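Local coordinates for multifunctional non-homologous end joining DNA repair protein LigD (Mycobacterium tuberculosis, PDB 2IRU), which probably works with Ku in non-homologous end joining, recognising, processing and resealing DNA double-strand breaks, its polymerase domain filling gaps before ligation, at residues A[41-46]-A[240-245]; A[48-53]-A[113-118]. All coordinates share one frame; numbering follows the deposited sequence.

Both contacts lie in the primase-polymerase domain of LigD, their centres about 9 Å apart and each close to the centre of the chain. Along the sequence contact 2 is nested inside the loop that contact 1 closes: helix 29-47 runs directly into the loop 48-53, strand 112-115 follows, and strand 240-241 returns last. They share one four-stranded antiparallel sheet, in which strand 112-115 lies between 53-56 and 240-241; Ala242 N to Val113 O, 2.8 Å, is one of the probable hydrogen bonds joining them. Together they join a helix to three neighbouring strands, the middle one bearing His114, which by similarity binds the polymerase substrate.

Contact 1. Residues A[41-46]-A[240-245]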
loop_
_atom_site.group_PDB
_atom_site.type_symbol
_atom_site.label_atom_id
_atom_site.label_comp_id
_atom_site.label_asym_id
_atom_site.label_seq_id
_atom_site.Cartn_x
_atom_site.Cartn_y
_atom_site.Cartn_z
ATOM N N GLU A 41 -0.168 -9.837 11.803
ATOM C CA GLU A 41 0.910 -10.793 11.534
ATOM C C GLU A 41 1.313 -10.727 10.075
ATOM O O GLU A 41 2.517 -10.707 9.772
ATOM C CB GLU A 41 0.489 -12.211 11.887
ATOM C CG GLU A 41 1.633 -13.263 11.774
ATOM C CD GLU A 41 1.135 -14.723 11.857
ATOM O OE1 GLU A 41 -0.045 -14.947 12.247
ATOM O OE2 GLU A 41 1.941 -15.648 11.565
ATOM N N VAL A 42 0.316 -10.717 9.185
ATOM C CA VAL A 42 0.601 -10.713 7.735
ATOM C C VAL A 42 0.913 -9.317 7.203
ATOM O O VAL A 42 1.673 -9.190 6.203
ATOM C CB VAL A 42 -0.537 -11.383 6.900
ATOM C CG1 VAL A 42 -0.720 -12.831 7.330
ATOM C CG2 VAL A 42 -1.877 -10.592 6.977
ATOM N N MET A 43 0.350 -8.290 7.845
ATOM C CA MET A 43 0.555 -6.913 7.389
ATOM C C MET A 43 1.941 -6.347 7.740
ATOM O O MET A 43 2.542 -5.599 6.957
ATOM C CB MET A 43 -0.538 -5.963 7.936
ATOM C CG MET A 43 -0.511 -4.600 7.281
ATOM S SD MET A 43 -1.853 -3.565 7.862
ATOM C CE MET A 43 -1.564 -2.058 6.903
ATOM N N LEU A 44 2.448 -6.696 8.912
ATOM C CA LEU A 44 3.630 -5.992 9.445
ATOM C C LEU A 44 4.882 -6.108 8.553
ATOM O O LEU A 44 5.606 -5.103 8.360
ATOM C CB LEU A 44 3.907 -6.396 10.876
ATOM C CG LEU A 44 2.908 -5.784 11.855
ATOM C CD1 LEU A 44 3.194 -6.484 13.171
ATOM C CD2 LEU A 44 3.053 -4.289 11.973
ATOM N N GLY A 45 5.082 -7.278 7.930
ATOM C CA GLY A 45 6.305 -7.547 7.160
ATOM C C GLY A 45 6.417 -6.588 5.977
ATOM O O GLY A 45 7.514 -6.284 5.502
ATOM N N HIS A 46 5.272 -6.123 5.494
ATOM C CA HIS A 46 5.252 -5.262 4.291
ATOM C C HIS A 46 5.287 -3.757 4.544
ATOM O O HIS A 46 5.419 -2.954 3.582
ATOM C CB HIS A 46 4.087 -5.656 3.368
ATOM C CG HIS A 46 3.910 -7.136 3.281
ATOM N ND1 HIS A 46 4.833 -7.959 2.666
ATOM C CD2 HIS A 46 2.957 -7.944 3.789
ATOM C CE1 HIS A 46 4.438 -9.216 2.795
ATOM N NE2 HIS A 46 3.305 -9.231 3.482
ATOM N N THR A 240 2.461 4.735 -1.224
ATOM C CA THR A 240 1.423 3.900 -1.839
ATOM C C THR A 240 0.700 3.137 -0.729
ATOM O O THR A 240 1.341 2.669 0.250
ATOM C CB THR A 240 2.074 2.905 -2.858
ATOM O OG1 THR A 240 2.691 3.677 -3.917
ATOM C CG2 THR A 240 1.074 1.932 -3.398
ATOM N N ILE A 241 -0.626 3.100 -0.840
ATOM C CA ILE A 241 -1.469 2.347 0.102
ATOM C C ILE A 241 -0.854 0.981 0.434
ATOM O O ILE A 241 -0.481 0.200 -0.485
ATOM C CB ILE A 241 -2.905 2.170 -0.444
ATOM C CG1 ILE A 241 -3.851 1.630 0.642
ATOM C CG2 ILE A 241 -2.955 1.258 -1.728
ATOM C CD1 ILE A 241 -4.260 2.728 1.682
ATOM N N ALA A 242 -0.755 0.691 1.718
ATOM C CA ALA A 242 -0.106 -0.543 2.134
ATOM C C ALA A 242 -0.973 -1.774 1.941
ATOM O O ALA A 242 -2.167 -1.728 2.207
ATOM C CB ALA A 242 0.317 -0.442 3.550
ATOM N N PRO A 243 -0.355 -2.904 1.517
ATOM C CA PRO A 243 -1.156 -4.122 1.484
ATOM C C PRO A 243 -1.849 -4.349 2.855
ATOM O O PRO A 243 -1.228 -4.111 3.922
ATOM C CB PRO A 243 -0.128 -5.223 1.227
ATOM C CG PRO A 243 0.971 -4.519 0.429
ATOM C CD PRO A 243 1.033 -3.126 1.059
ATOM N N TYR A 244 -3.089 -4.819 2.783
ATOM C CA TYR A 244 -3.965 -5.042 3.963
ATOM C C TYR A 244 -4.552 -3.775 4.613
ATOM O O TYR A 244 -5.418 -3.882 5.485
ATOM C CB TYR A 244 -3.288 -5.886 5.023
ATOM C CG TYR A 244 -2.896 -7.248 4.505
ATOM C CD1 TYR A 244 -3.870 -8.261 4.391
ATOM C CD2 TYR A 244 -1.563 -7.547 4.175
ATOM C CE1 TYR A 244 -3.529 -9.537 3.930
ATOM C CE2 TYR A 244 -1.205 -8.839 3.706
ATOM C CZ TYR A 244 -2.203 -9.815 3.594
ATOM O OH TYR A 244 -1.921 -11.065 3.153
ATOM N N SER A 245 -4.117 -2.597 4.161
ATOM C CA SER A 245 -4.775 -1.368 4.667
ATOM C C SER A 245 -6.236 -1.331 4.251
ATOM O O SER A 245 -6.593 -1.701 3.106
ATOM C CB SER A 245 -4.095 -0.104 4.107
ATOM O OG SER A 245 -4.702 1.086 4.660
HETATM O O HOH W 1 1.440 -4.344 4.419
#
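Ala242 and Met43 meet where the chain leaves edge strand 240-241 of the four-stranded antiparallel sheet and turns against helix 29-47. Residues 242-245 form a type II beta turn, closed by a 2.9 Å hydrogen bond from Ser245 N to Ala242 O. Ala242 gives the helix a small apolar partner, its CB touching Met43 CE.

Pro243 suits the second position of such a turn because its ring fixes phi near the value required. Its carbonyl oxygen faces the helix: Met43 CG packs against Pro243 O at 3.5 Å, and a water donates to both Pro243 O (2.7 Å) and Met43 O (3.0 Å), bridging turn and helix backbones. Met43 CG lies anti to its backbone N (chi1 -169°), and the unbranched chain runs on fully extended, sliding past Tyr244 in the opposite direction.

Tyr244 occupies the third position with positive phi (74°), where glycine or asparagine is more usual; packing of its ring on Val42 and on Val276 and Ile280 of helix 273-283 offsets the cost. Val42 CG2 sits over one face of the Tyr244 ring, 3.6 Å from its centroid, a CH-pi contact for which one methyl of beta-branched valine, held close to the helix backbone, is well fitted. His46 CD2 approaches the rim of the ring beside CE2, close to the ring plane. The hydroxyl bonds to Asp285 OD1 and His46 NE2 to Asp285 OD2, so one carboxylate holds both side chains; His46 ND1 is bonded to Asp291. This cluster joins the first helix and the last to the turn, packing inside the domain.

Ser245 closes the turn, its OG bonded to Val113 N of the neighbouring strand, while Met43 CE stops 3.8 Å from Ser245 N.

Contact 2. Residues A[48-53]-A[113-118]; sequences AGRPAT and VHVPQW
Pro51 and Pro116 meet through their CG corners at the apolar centre, the two CG atoms an unusually tight 3.4 Å apart. Trp118 completes the group: Pro51 CD lies over one face of its six-membered ring, 4.1 Å from the centroid in a CH-pi contact, and the closest approach is Pro51 CG to Trp118 CH2 at 3.5 Å. A rigid proline suits this place, offering an aromatic face polarised C-H bonds at CD, next to the ring nitrogen. Beside them Val115 crosses Arg50 at about a right angle, its CB and methyls packing on the aliphatic CB and CD.

Where the loop becomes strand 53-56, Thr53 and His114 form an antiparallel hydrogen-bonded pair: Thr53 N donates to His114 O and His114 N to Thr53 O, each at 2.8 Å. Beta-branched Thr53 suits the extended backbone. The imidazole turns an edge toward Thr53 O, and NE2 is hydrogen-bonded to Glu112 OE1.

At the polar edge the Arg50 chain, extended from CG to NE, carries the guanidinium beyond the valine. NH1 donates to Pro116 O at 3.3 Å, a long bond, while NH2 forms a salt bridge to Asp291 and a hydrogen bond to Thr135. The arginine charge is thus probably balanced inside the protein, and the two bonds of the Thr53-His114 pair probably help to fix the backbone of His114, a substrate-binding residue by similarity.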
loop_
_atom_site.group_PDB
_atom_site.type_symbol
_atom_site.label_atom_id
_atom_site.label_comp_id
_atom_site.label_asym_id
_atom_site.label_seq_id
_atom_site.Cartn_x
_atom_site.Cartn_y
_atom_site.Cartn_z
ATOM N N ALA A 48 7.097 -2.904 7.723
ATOM C CA ALA A 48 8.320 -2.821 8.560
ATOM C C ALA A 48 9.391 -1.962 7.878
ATOM O O ALA A 48 9.646 -2.077 6.668
ATOM C CB ALA A 48 8.888 -4.214 8.808
ATOM N N GLY A 49 10.055 -1.130 8.685
ATOM C CA GLY A 49 11.174 -0.338 8.196
ATOM C C GLY A 49 10.776 0.841 7.314
ATOM O O GLY A 49 11.652 1.569 6.839
ATOM N N ARG A 50 9.467 1.040 7.099
ATOM C CA ARG A 50 9.015 2.097 6.175
ATOM C C ARG A 50 8.355 3.248 6.935
ATOM O O ARG A 50 7.641 2.989 7.922
ATOM C CB ARG A 50 8.005 1.524 5.187
ATOM C CG ARG A 50 8.626 0.364 4.419
ATOM C CD ARG A 50 7.675 -0.261 3.358
ATOM N NE ARG A 50 8.278 -1.547 3.017
ATOM C CZ ARG A 50 9.222 -1.735 2.084
ATOM N NH1 ARG A 50 9.605 -0.737 1.266
ATOM N NH2 ARG A 50 9.750 -2.943 1.938
ATOM N N PRO A 51 8.538 4.509 6.461
ATOM C CA PRO A 51 7.799 5.622 7.065
ATOM C C PRO A 51 6.318 5.454 6.746
ATOM O O PRO A 51 5.955 5.297 5.577
ATOM C CB PRO A 51 8.352 6.868 6.353
ATOM C CG PRO A 51 8.872 6.340 4.954
ATOM C CD PRO A 51 9.344 4.921 5.286
ATOM N N ALA A 52 5.483 5.502 7.781
ATOM C CA ALA A 52 4.029 5.291 7.609
ATOM C C ALA A 52 3.296 6.625 7.520
ATOM O O ALA A 52 3.219 7.361 8.531
ATOM C CB ALA A 52 3.456 4.471 8.759
ATOM N N THR A 53 2.777 6.915 6.326
ATOM C CA THR A 53 1.808 8.031 6.143
ATOM C C THR A 53 0.413 7.552 6.523
ATOM O O THR A 53 0.011 6.487 6.086
ATOM C CB THR A 53 1.861 8.557 4.692
ATOM O OG1 THR A 53 3.124 9.188 4.489
ATOM C CG2 THR A 53 0.754 9.584 4.420
ATOM N N VAL A 113 -3.142 3.292 5.791
ATOM C CA VAL A 113 -1.668 3.354 5.986
ATOM C C VAL A 113 -1.014 3.333 4.594
ATOM O O VAL A 113 -1.311 2.441 3.801
ATOM C CB VAL A 113 -1.180 2.163 6.834
ATOM C CG1 VAL A 113 0.349 2.170 7.022
ATOM C CG2 VAL A 113 -1.925 2.172 8.167
ATOM N N HIS A 114 -0.149 4.305 4.318
ATOM C CA HIS A 114 0.564 4.407 3.039
ATOM C C HIS A 114 2.055 4.330 3.314
ATOM O O HIS A 114 2.530 4.925 4.301
ATOM C CB HIS A 114 0.264 5.757 2.387
ATOM C CG HIS A 114 -1.178 5.961 2.027
ATOM N ND1 HIS A 114 -1.604 6.119 0.726
ATOM C CD2 HIS A 114 -2.286 6.068 2.804
ATOM C CE1 HIS A 114 -2.916 6.304 0.715
ATOM N NE2 HIS A 114 -3.353 6.303 1.965
ATOM N N VAL A 115 2.790 3.571 2.497
ATOM C CA VAL A 115 4.252 3.457 2.686
ATOM C C VAL A 115 4.979 3.544 1.316
ATOM O O VAL A 115 4.403 3.186 0.255
ATOM C CB VAL A 115 4.666 2.115 3.391
ATOM C CG1 VAL A 115 4.180 2.087 4.874
ATOM C CG2 VAL A 115 4.158 0.875 2.589
ATOM N N PRO A 116 6.242 4.017 1.329
ATOM C CA PRO A 116 7.036 3.975 0.081
ATOM C C PRO A 116 7.691 2.613 -0.104
ATOM O O PRO A 116 7.502 1.728 0.738
ATOM C CB PRO A 116 8.075 5.077 0.318
ATOM C CG PRO A 116 8.384 4.940 1.868
ATOM C CD PRO A 116 6.972 4.628 2.461
ATOM N N GLN A 117 8.449 2.455 -1.201
ATOM C CA GLN A 117 8.992 1.147 -1.599
ATOM C C GLN A 117 10.423 0.938 -1.097
ATOM O O GLN A 117 11.056 -0.068 -1.428
ATOM C CB GLN A 117 8.912 0.971 -3.147
ATOM C CG GLN A 117 7.539 1.337 -3.699
ATOM C CD GLN A 117 6.388 0.678 -2.895
ATOM O OE1 GLN A 117 6.384 -0.560 -2.701
ATOM N NE2 GLN A 117 5.427 1.504 -2.402
ATOM N N TRP A 118 10.891 1.903 -0.319
ATOM C CA TRP A 118 12.184 1.822 0.368
ATOM C C TRP A 118 12.020 1.646 1.877
ATOM O O TRP A 118 10.969 1.967 2.446
ATOM C CB TRP A 118 13.066 3.034 0.042
ATOM C CG TRP A 118 12.433 4.367 0.376
ATOM C CD1 TRP A 118 11.749 5.185 -0.499
ATOM C CD2 TRP A 118 12.453 5.054 1.640
ATOM N NE1 TRP A 118 11.348 6.329 0.138
ATOM C CE2 TRP A 118 11.773 6.285 1.450
ATOM C CE3 TRP A 118 12.993 4.762 2.915
ATOM C CZ2 TRP A 118 11.597 7.215 2.487
ATOM C CZ3 TRP A 118 12.805 5.692 3.948
ATOM C CH2 TRP A 118 12.092 6.891 3.721
#